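PDB 1HGX: hypoxanthine-guanine-xanthine phosphoribosyltransferase from Tritrichomonas foetus, which salvages purine bases from the host by transferring a phosphoribosyl group from phosphoribosyl diphosphate to hypoxanthine, guanine or xanthine, giving IMP, GMP or XMP. Local coordinates for residues A[7-20]-A[167-179]. Sequence-based numbering, arbitrary orientation.
Sequences MDDLERVLYNQDDI and KYRNLPVIGILKE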
ATOM      1  N   MET A   7      17.349 -12.788  -5.984  1.00101.28           N
ATOM      2  CA  MET A   7      18.429 -12.049  -5.336  1.00 90.41           C
ATOM      3  C   MET A   7      19.728 -12.223  -6.117  1.00 83.76           C
ATOM      4  O   MET A   7      20.624 -11.388  -6.049  1.00 81.26           O
ATOM      5  CB  MET A   7      18.617 -12.534  -3.893  1.00 88.49           C
ATOM      6  CG  MET A   7      19.510 -11.641  -3.019  1.00 84.10           C
ATOM      7  SD  MET A   7      18.784 -10.024  -2.601  1.00 77.22           S
ATOM      8  CE  MET A   7      18.057 -10.366  -1.014  1.00 78.69           C
ATOM      9  N   ASP A   8      19.816 -13.309  -6.874  1.00 77.66           N
ATOM     10  CA  ASP A   8      21.003 -13.587  -7.671  1.00 71.46           C
ATOM     11  C   ASP A   8      21.075 -12.740  -8.937  1.00 65.40           C
ATOM     12  O   ASP A   8      22.102 -12.715  -9.610  1.00 64.26           O
ATOM     13  CB  ASP A   8      21.079 -15.078  -8.016  1.00 76.78           C
ATOM     14  CG  ASP A   8      21.461 -15.937  -6.820  1.00 81.60           C
ATOM     15  OD1 ASP A   8      22.649 -15.918  -6.432  1.00 83.95           O
ATOM     16  OD2 ASP A   8      20.579 -16.625  -6.262  1.00 84.85           O
ATOM     17  N   ASP A   9      19.982 -12.052  -9.262  1.00 57.78           N
ATOM     18  CA  ASP A   9      19.935 -11.198 -10.445  1.00 49.94           C
ATOM     19  C   ASP A   9      20.397  -9.784 -10.128  1.00 43.35           C
ATOM     20  O   ASP A   9      20.370  -8.899 -10.986  1.00 41.54           O
ATOM     21  CB  ASP A   9      18.527 -11.185 -11.037  1.00 52.62           C
ATOM     22  CG  ASP A   9      18.061 -12.562 -11.433  1.00 55.88           C
ATOM     23  OD1 ASP A   9      18.867 -13.309 -12.032  1.00 55.97           O
ATOM     24  OD2 ASP A   9      16.899 -12.906 -11.140  1.00 59.76           O
ATOM     25  N   LEU A  10      20.799  -9.573  -8.882  1.00 38.25           N
ATOM     26  CA  LEU A  10      21.288  -8.279  -8.441  1.00 34.85           C
ATOM     27  C   LEU A  10      22.736  -8.194  -8.846  1.00 32.02           C
ATOM     28  O   LEU A  10      23.480  -9.150  -8.660  1.00 33.14           O
ATOM     29  CB  LEU A  10      21.212  -8.154  -6.910  1.00 36.11           C
ATOM     30  CG  LEU A  10      19.952  -7.600  -6.247  1.00 39.41           C
ATOM     31  CD1 LEU A  10      19.788  -6.131  -6.589  1.00 39.33           C
ATOM     32  CD2 LEU A  10      18.743  -8.388  -6.699  1.00 43.28           C
ATOM     33  N   GLU A  11      23.119  -7.083  -9.460  1.00 28.92           N
ATOM     34  CA  GLU A  11      24.505  -6.875  -9.836  1.00 24.69           C
ATOM     35  C   GLU A  11      25.184  -6.434  -8.546  1.00 25.19           C
ATOM     36  O   GLU A  11      26.340  -6.771  -8.287  1.00 24.04           O
ATOM     37  CB  GLU A  11      24.620  -5.785 -10.898  1.00 24.44           C
ATOM     38  CG  GLU A  11      26.056  -5.405 -11.209  1.00 26.31           C
ATOM     39  CD  GLU A  11      26.154  -4.303 -12.225  1.00 26.09           C
ATOM     40  OE1 GLU A  11      25.756  -4.543 -13.380  1.00 30.07           O
ATOM     41  OE2 GLU A  11      26.628  -3.201 -11.871  1.00 26.98           O
ATOM     42  N   ARG A  12      24.450  -5.653  -7.754  1.00 22.25           N
ATOM     43  CA  ARG A  12      24.916  -5.165  -6.464  1.00 23.04           C
ATOM     44  C   ARG A  12      23.828  -4.423  -5.713  1.00 21.49           C
ATOM     45  O   ARG A  12      22.861  -3.935  -6.301  1.00 19.94           O
ATOM     46  CB  ARG A  12      26.158  -4.284  -6.590  1.00 25.09           C
ATOM     47  CG  ARG A  12      26.027  -3.085  -7.478  1.00 32.14           C
ATOM     48  CD  ARG A  12      27.418  -2.547  -7.698  1.00 40.36           C
ATOM     49  NE  ARG A  12      27.497  -1.519  -8.725  1.00 45.84           N
ATOM     50  CZ  ARG A  12      27.268  -0.228  -8.509  1.00 51.64           C
ATOM     51  NH1 ARG A  12      26.928   0.209  -7.299  1.00 53.05           N
ATOM     52  NH2 ARG A  12      27.458   0.640  -9.489  1.00 54.37           N
ATOM     53  N   VAL A  13      23.978  -4.390  -4.397  1.00 18.74           N
ATOM     54  CA  VAL A  13      23.030  -3.730  -3.519  1.00 18.59           C
ATOM     55  C   VAL A  13      23.519  -2.318  -3.300  1.00 18.16           C
ATOM     56  O   VAL A  13      24.721  -2.102  -3.121  1.00 21.26           O
ATOM     57  CB  VAL A  13      22.978  -4.431  -2.154  1.00 17.23           C
ATOM     58  CG1 VAL A  13      22.072  -3.676  -1.201  1.00 22.44           C
ATOM     59  CG2 VAL A  13      22.513  -5.873  -2.320  1.00 16.21           C
ATOM     60  N   LEU A  14      22.604  -1.358  -3.377  1.00 13.62           N
ATOM     61  CA  LEU A  14      22.944   0.034  -3.151  1.00 15.00           C
ATOM     62  C   LEU A  14      22.629   0.398  -1.704  1.00 17.51           C
ATOM     63  O   LEU A  14      23.387   1.113  -1.058  1.00 17.58           O
ATOM     64  CB  LEU A  14      22.167   0.945  -4.104  1.00 16.54           C
ATOM     65  CG  LEU A  14      22.449   0.805  -5.606  1.00 19.86           C
ATOM     66  CD1 LEU A  14      21.636   1.840  -6.368  1.00 21.58           C
ATOM     67  CD2 LEU A  14      23.940   0.989  -5.897  1.00 18.68           C
ATOM     68  N   TYR A  15      21.501  -0.098  -1.199  1.00 18.43           N
ATOM     69  CA  TYR A  15      21.076   0.179   0.177  1.00 18.53           C
ATOM     70  C   TYR A  15      20.398  -1.048   0.731  1.00 17.61           C
ATOM     71  O   TYR A  15      19.604  -1.679   0.043  1.00 22.14           O
ATOM     72  CB  TYR A  15      20.092   1.359   0.228  1.00 18.36           C
ATOM     73  CG  TYR A  15      20.668   2.634  -0.325  1.00 18.40           C
ATOM     74  CD1 TYR A  15      21.606   3.368   0.394  1.00 18.68           C
ATOM     75  CD2 TYR A  15      20.344   3.059  -1.605  1.00 18.20           C
ATOM     76  CE1 TYR A  15      22.215   4.485  -0.155  1.00 19.63           C
ATOM     77  CE2 TYR A  15      20.946   4.173  -2.160  1.00 20.34           C
ATOM     78  CZ  TYR A  15      21.881   4.877  -1.434  1.00 19.99           C
ATOM     79  OH  TYR A  15      22.492   5.968  -2.005  1.00 27.37           O
ATOM     80  N   ASN A  16      20.755  -1.418   1.952  1.00 19.99           N
ATOM     81  CA  ASN A  16      20.157  -2.579   2.606  1.00 25.31           C
ATOM     82  C   ASN A  16      18.942  -2.138   3.428  1.00 22.92           C
ATOM     83  O   ASN A  16      18.706  -0.943   3.588  1.00 19.94           O
ATOM     84  CB  ASN A  16      21.190  -3.308   3.481  1.00 30.38           C
ATOM     85  CG  ASN A  16      21.828  -2.403   4.514  1.00 35.06           C
ATOM     86  OD1 ASN A  16      21.150  -1.857   5.381  1.00 37.91           O
ATOM     87  ND2 ASN A  16      23.142  -2.237   4.424  1.00 37.77           N
ATOM     88  N   GLN A  17      18.206  -3.093   3.985  1.00 23.02           N
ATOM     89  CA  GLN A  17      17.006  -2.768   4.753  1.00 27.86           C
ATOM     90  C   GLN A  17      17.298  -1.830   5.921  1.00 26.31           C
ATOM     91  O   GLN A  17      16.487  -0.965   6.242  1.00 26.53           O
ATOM     92  CB  GLN A  17      16.290  -4.046   5.218  1.00 30.73           C
ATOM     93  CG  GLN A  17      14.784  -3.875   5.540  1.00 38.68           C
ATOM     94  CD  GLN A  17      13.950  -3.340   4.363  1.00 42.66           C
ATOM     95  OE1 GLN A  17      13.418  -2.225   4.417  1.00 50.43           O
ATOM     96  NE2 GLN A  17      13.820  -4.127   3.323  1.00 44.46           N
ATOM     97  N   ASP A  18      18.479  -1.957   6.516  1.00 27.38           N
ATOM     98  CA  ASP A  18      18.856  -1.091   7.630  1.00 26.34           C
ATOM     99  C   ASP A  18      18.989   0.359   7.175  1.00 24.74           C
ATOM    100  O   ASP A  18      18.520   1.268   7.863  1.00 23.42           O
ATOM    101  CB  ASP A  18      20.157  -1.572   8.280  1.00 33.07           C
ATOM    102  CG  ASP A  18      20.010  -2.939   8.941  1.00 41.97           C
ATOM    103  OD1 ASP A  18      19.008  -3.146   9.670  1.00 45.12           O
ATOM    104  OD2 ASP A  18      20.887  -3.809   8.728  1.00 43.61           O
ATOM    105  N   ASP A  19      19.597   0.571   6.007  1.00 22.32           N
ATOM    106  CA  ASP A  19      19.772   1.921   5.462  1.00 18.66           C
ATOM    107  C   ASP A  19      18.416   2.533   5.147  1.00 14.51           C
ATOM    108  O   ASP A  19      18.169   3.695   5.432  1.00 15.79           O
ATOM    109  CB  ASP A  19      20.592   1.895   4.168  1.00 22.30           C
ATOM    110  CG  ASP A  19      21.976   1.291   4.351  1.00 27.43           C
ATOM    111  OD1 ASP A  19      22.572   1.464   5.435  1.00 28.37           O
ATOM    112  OD2 ASP A  19      22.465   0.647   3.398  1.00 25.24           O
ATOM    113  N   ILE A  20      17.562   1.743   4.513  1.00 16.67           N
ATOM    114  CA  ILE A  20      16.222   2.164   4.117  1.00 16.29           C
ATOM    115  C   ILE A  20      15.405   2.581   5.327  1.00 16.15           C
ATOM    116  O   ILE A  20      14.893   3.694   5.374  1.00 19.30           O
ATOM    117  CB  ILE A  20      15.507   1.013   3.350  1.00 16.67           C
ATOM    118  CG1 ILE A  20      16.184   0.800   1.988  1.00 13.07           C
ATOM    119  CG2 ILE A  20      14.010   1.292   3.198  1.00 16.88           C
ATOM    120  CD1 ILE A  20      15.817  -0.509   1.321  1.00 14.24           C
ATOM    121  N   LYS A 167       8.549  -8.719 -11.225  1.00 17.61           N
ATOM    122  CA  LYS A 167       9.417  -9.458 -10.315  1.00 21.08           C
ATOM    123  C   LYS A 167      10.322  -8.502  -9.523  1.00 19.62           C
ATOM    124  O   LYS A 167      10.474  -7.329  -9.882  1.00 18.45           O
ATOM    125  CB  LYS A 167      10.295 -10.455 -11.087  1.00 22.92           C
ATOM    126  CG  LYS A 167       9.515 -11.484 -11.889  1.00 28.87           C
ATOM    127  CD  LYS A 167      10.411 -12.575 -12.462  1.00 36.01           C
ATOM    128  CE  LYS A 167      11.390 -12.030 -13.490  1.00 43.48           C
ATOM    129  NZ  LYS A 167      10.697 -11.445 -14.673  1.00 50.94           N
ATOM    130  N   TYR A 168      10.873  -9.011  -8.422  1.00 20.21           N
ATOM    131  CA  TYR A 168      11.815  -8.288  -7.558  1.00 20.36           C
ATOM    132  C   TYR A 168      11.301  -7.267  -6.533  1.00 18.97           C
ATOM    133  O   TYR A 168      12.093  -6.715  -5.777  1.00 18.69           O
ATOM    134  CB  TYR A 168      12.926  -7.658  -8.410  1.00 21.98           C
ATOM    135  CG  TYR A 168      13.515  -8.589  -9.462  1.00 25.53           C
ATOM    136  CD1 TYR A 168      14.108  -9.799  -9.113  1.00 26.43           C
ATOM    137  CD2 TYR A 168      13.490  -8.240 -10.806  1.00 29.04           C
ATOM    138  CE1 TYR A 168      14.667 -10.639 -10.083  1.00 28.16           C
ATOM    139  CE2 TYR A 168      14.042  -9.067 -11.780  1.00 30.07           C
ATOM    140  CZ  TYR A 168      14.630 -10.257 -11.414  1.00 29.38           C
ATOM    141  OH  TYR A 168      15.204 -11.043 -12.390  1.00 33.27           O
ATOM    142  N   ARG A 169       9.992  -7.038  -6.474  1.00 19.99           N
ATOM    143  CA  ARG A 169       9.412  -6.083  -5.518  1.00 19.20           C
ATOM    144  C   ARG A 169       9.699  -6.445  -4.082  1.00 17.54           C
ATOM    145  O   ARG A 169       9.838  -5.573  -3.236  1.00 18.36           O
ATOM    146  CB  ARG A 169       7.889  -6.063  -5.611  1.00 20.74           C
ATOM    147  CG  ARG A 169       7.316  -5.548  -6.869  1.00 23.29           C
ATOM    148  CD  ARG A 169       5.813  -5.458  -6.721  1.00 21.70           C
ATOM    149  NE  ARG A 169       5.232  -5.013  -7.973  1.00 21.04           N
ATOM    150  CZ  ARG A 169       4.901  -5.829  -8.964  1.00 20.68           C
ATOM    151  NH1 ARG A 169       5.077  -7.138  -8.835  1.00 18.10           N
ATOM    152  NH2 ARG A 169       4.449  -5.329 -10.102  1.00 24.40           N
ATOM    153  N   ASN A 170       9.657  -7.741  -3.806  1.00 19.55           N
ATOM    154  CA  ASN A 170       9.858  -8.284  -2.464  1.00 20.78           C
ATOM    155  C   ASN A 170      11.265  -8.182  -1.877  1.00 22.62           C
ATOM    156  O   ASN A 170      11.441  -8.377  -0.674  1.00 24.67           O
ATOM    157  CB  ASN A 170       9.404  -9.747  -2.425  1.00 17.96           C
ATOM    158  CG  ASN A 170      10.243 -10.639  -3.322  1.00 19.93           C
ATOM    159  OD1 ASN A 170      10.172 -10.542  -4.548  1.00 22.66           O
ATOM    160  ND2 ASN A 170      11.041 -11.501  -2.723  1.00 20.21           N
ATOM    161  N   LEU A 171      12.269  -7.917  -2.711  1.00 21.42           N
ATOM    162  CA  LEU A 171      13.643  -7.797  -2.226  1.00 20.15           C
ATOM    163  C   LEU A 171      13.716  -6.746  -1.130  1.00 22.20           C
ATOM    164  O   LEU A 171      13.176  -5.651  -1.279  1.00 23.04           O
ATOM    165  CB  LEU A 171      14.582  -7.409  -3.365  1.00 19.17           C
ATOM    166  CG  LEU A 171      15.207  -8.565  -4.141  1.00 25.90           C
ATOM    167  CD1 LEU A 171      14.212  -9.690  -4.365  1.00 29.86           C
ATOM    168  CD2 LEU A 171      15.733  -8.046  -5.446  1.00 27.71           C
ATOM    169  N   PRO A 172      14.377  -7.061  -0.012  1.00 23.47           N
ATOM    170  CA  PRO A 172      14.501  -6.128   1.110  1.00 23.80           C
ATOM    171  C   PRO A 172      15.575  -5.046   0.917  1.00 22.82           C
ATOM    172  O   PRO A 172      15.921  -4.329   1.857  1.00 25.16           O
ATOM    173  CB  PRO A 172      14.836  -7.058   2.273  1.00 23.22           C
ATOM    174  CG  PRO A 172      15.691  -8.088   1.622  1.00 24.34           C
ATOM    175  CD  PRO A 172      14.937  -8.383   0.342  1.00 24.19           C
ATOM    176  N   VAL A 173      16.079  -4.918  -0.303  1.00 19.60           N
ATOM    177  CA  VAL A 173      17.117  -3.947  -0.609  1.00 17.91           C
ATOM    178  C   VAL A 173      16.806  -3.213  -1.912  1.00 18.77           C
ATOM    179  O   VAL A 173      15.913  -3.595  -2.666  1.00 19.87           O
ATOM    180  CB  VAL A 173      18.499  -4.646  -0.811  1.00 19.09           C
ATOM    181  CG1 VAL A 173      18.909  -5.423   0.431  1.00 21.87           C
ATOM    182  CG2 VAL A 173      18.450  -5.578  -2.020  1.00 17.22           C
ATOM    183  N   ILE A 174      17.541  -2.138  -2.152  1.00 17.76           N
ATOM    184  CA  ILE A 174      17.421  -1.390  -3.390  1.00 17.98           C
ATOM    185  C   ILE A 174      18.731  -1.756  -4.096  1.00 18.63           C
ATOM    186  O   ILE A 174      19.809  -1.620  -3.520  1.00 17.74           O
ATOM    187  CB  ILE A 174      17.332   0.122  -3.113  1.00 19.97           C
ATOM    188  CG1 ILE A 174      15.941   0.463  -2.555  1.00 18.25           C
ATOM    189  CG2 ILE A 174      17.651   0.926  -4.375  1.00 18.66           C
ATOM    190  CD1 ILE A 174      15.823   1.876  -2.053  1.00 19.43           C
ATOM    191  N   GLY A 175      18.643  -2.280  -5.309  1.00 20.20           N
ATOM    192  CA  GLY A 175      19.852  -2.669  -6.009  1.00 19.32           C
ATOM    193  C   GLY A 175      19.743  -2.506  -7.504  1.00 19.88           C
ATOM    194  O   GLY A 175      18.695  -2.117  -8.014  1.00 19.15           O
ATOM    195  N   ILE A 176      20.829  -2.828  -8.198  1.00 18.59           N
ATOM    196  CA  ILE A 176      20.916  -2.714  -9.652  1.00 17.50           C
ATOM    197  C   ILE A 176      20.624  -4.049 -10.315  1.00 19.07           C
ATOM    198  O   ILE A 176      21.186  -5.081  -9.930  1.00 18.05           O
ATOM    199  CB  ILE A 176      22.340  -2.241 -10.074  1.00 20.47           C
ATOM    200  CG1 ILE A 176      22.598  -0.821  -9.545  1.00 23.21           C
ATOM    201  CG2 ILE A 176      22.511  -2.306 -11.590  1.00 14.35           C
ATOM    202  CD1 ILE A 176      24.026  -0.361  -9.666  1.00 21.84           C
ATOM    203  N   LEU A 177      19.754  -4.024 -11.314  1.00 20.23           N
ATOM    204  CA  LEU A 177      19.382  -5.224 -12.058  1.00 25.42           C
ATOM    205  C   LEU A 177      20.567  -5.555 -12.976  1.00 31.37           C
ATOM    206  O   LEU A 177      21.095  -4.657 -13.643  1.00 29.55           O
ATOM    207  CB  LEU A 177      18.130  -4.927 -12.897  1.00 23.17           C
ATOM    208  CG  LEU A 177      17.193  -5.988 -13.493  1.00 23.22           C
ATOM    209  CD1 LEU A 177      17.199  -5.907 -14.999  1.00 24.70           C
ATOM    210  CD2 LEU A 177      17.529  -7.381 -13.001  1.00 21.58           C
ATOM    211  N   LYS A 178      21.018  -6.810 -12.963  1.00 35.79           N
ATOM    212  CA  LYS A 178      22.132  -7.237 -13.816  1.00 40.84           C
ATOM    213  C   LYS A 178      21.800  -6.968 -15.270  1.00 45.48           C
ATOM    214  O   LYS A 178      20.639  -7.043 -15.668  1.00 38.66           O
ATOM    215  CB  LYS A 178      22.381  -8.738 -13.694  1.00 39.95           C
ATOM    216  CG  LYS A 178      23.183  -9.186 -12.514  1.00 40.64           C
ATOM    217  CD  LYS A 178      23.366 -10.689 -12.585  1.00 41.82           C
ATOM    218  CE  LYS A 178      24.043 -11.216 -11.341  1.00 48.65           C
ATOM    219  NZ  LYS A 178      24.261 -12.684 -11.400  1.00 53.84           N
ATOM    220  N   GLU A 179      22.830  -6.728 -16.073  1.00 57.25           N
ATOM    221  CA  GLU A 179      22.644  -6.479 -17.496  1.00 71.02           C
ATOM    222  C   GLU A 179      22.139  -7.735 -18.194  1.00 78.71           C
ATOM    223  O   GLU A 179      22.077  -7.792 -19.419  1.00 78.93           O
ATOM    224  CB  GLU A 179      23.959  -6.022 -18.130  1.00 73.90           C
ATOM    225  CG  GLU A 179      24.383  -4.633 -17.706  1.00 79.51           C
ATOM    226  CD  GLU A 179      23.310  -3.597 -17.986  1.00 83.67           C
ATOM    227  OE1 GLU A 179      22.787  -3.572 -19.123  1.00 86.42           O
ATOM    228  OE2 GLU A 179      22.978  -2.817 -17.068  1.00 86.38           O
TER
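Leu10 lays its CD1 methyl on the backbone of Gly175, 3.5 Å from Gly175 CA, while its CD2 presses tightly on Leu171 CD2. Beside them the side chains of Val13 and Val173 cross at about a right angle, with Val13 CG1 3.7 Å from Val173 CB. On the other face of the sheet Ile176 CD1 sits 3.4 Å from Arg12 CZ, over the centre of the guanidinium face. Arg12 CG is wedged between backbone N and carbonyl carbon (chi1 57°); from there the straight chain runs alongside the isoleucine, and its NH2 forms a salt bridge with Glu153.

Backbone hydrogen bonds join the two antiparallel strands, among them a nearly straight one from Glu11 N to Ile176 O (2.8 Å, 176° at the hydrogen). At a classic beta bulge Ile174 O accepts from both Leu14 N and Tyr15 N, the latter bond longer at 3.3 Å. Toward the solvent edge, the extended Lys178 chain brings NZ to Asp8 O at 2.8 Å, and Tyr168 OH donates to Asp9 OD2 at 2.8 Å from above the carboxylate plane.

Beyond the bulge, an Asn16–Asp19 capping box starts helix 17-35, whose Ile20 packs on Ile174. The small three-stranded antiparallel sheet built here is consistent with the hood over the purine site in type I phosphoribosyltransferases; in it, strand 174-177 lies between strands 10-15 and 157-158.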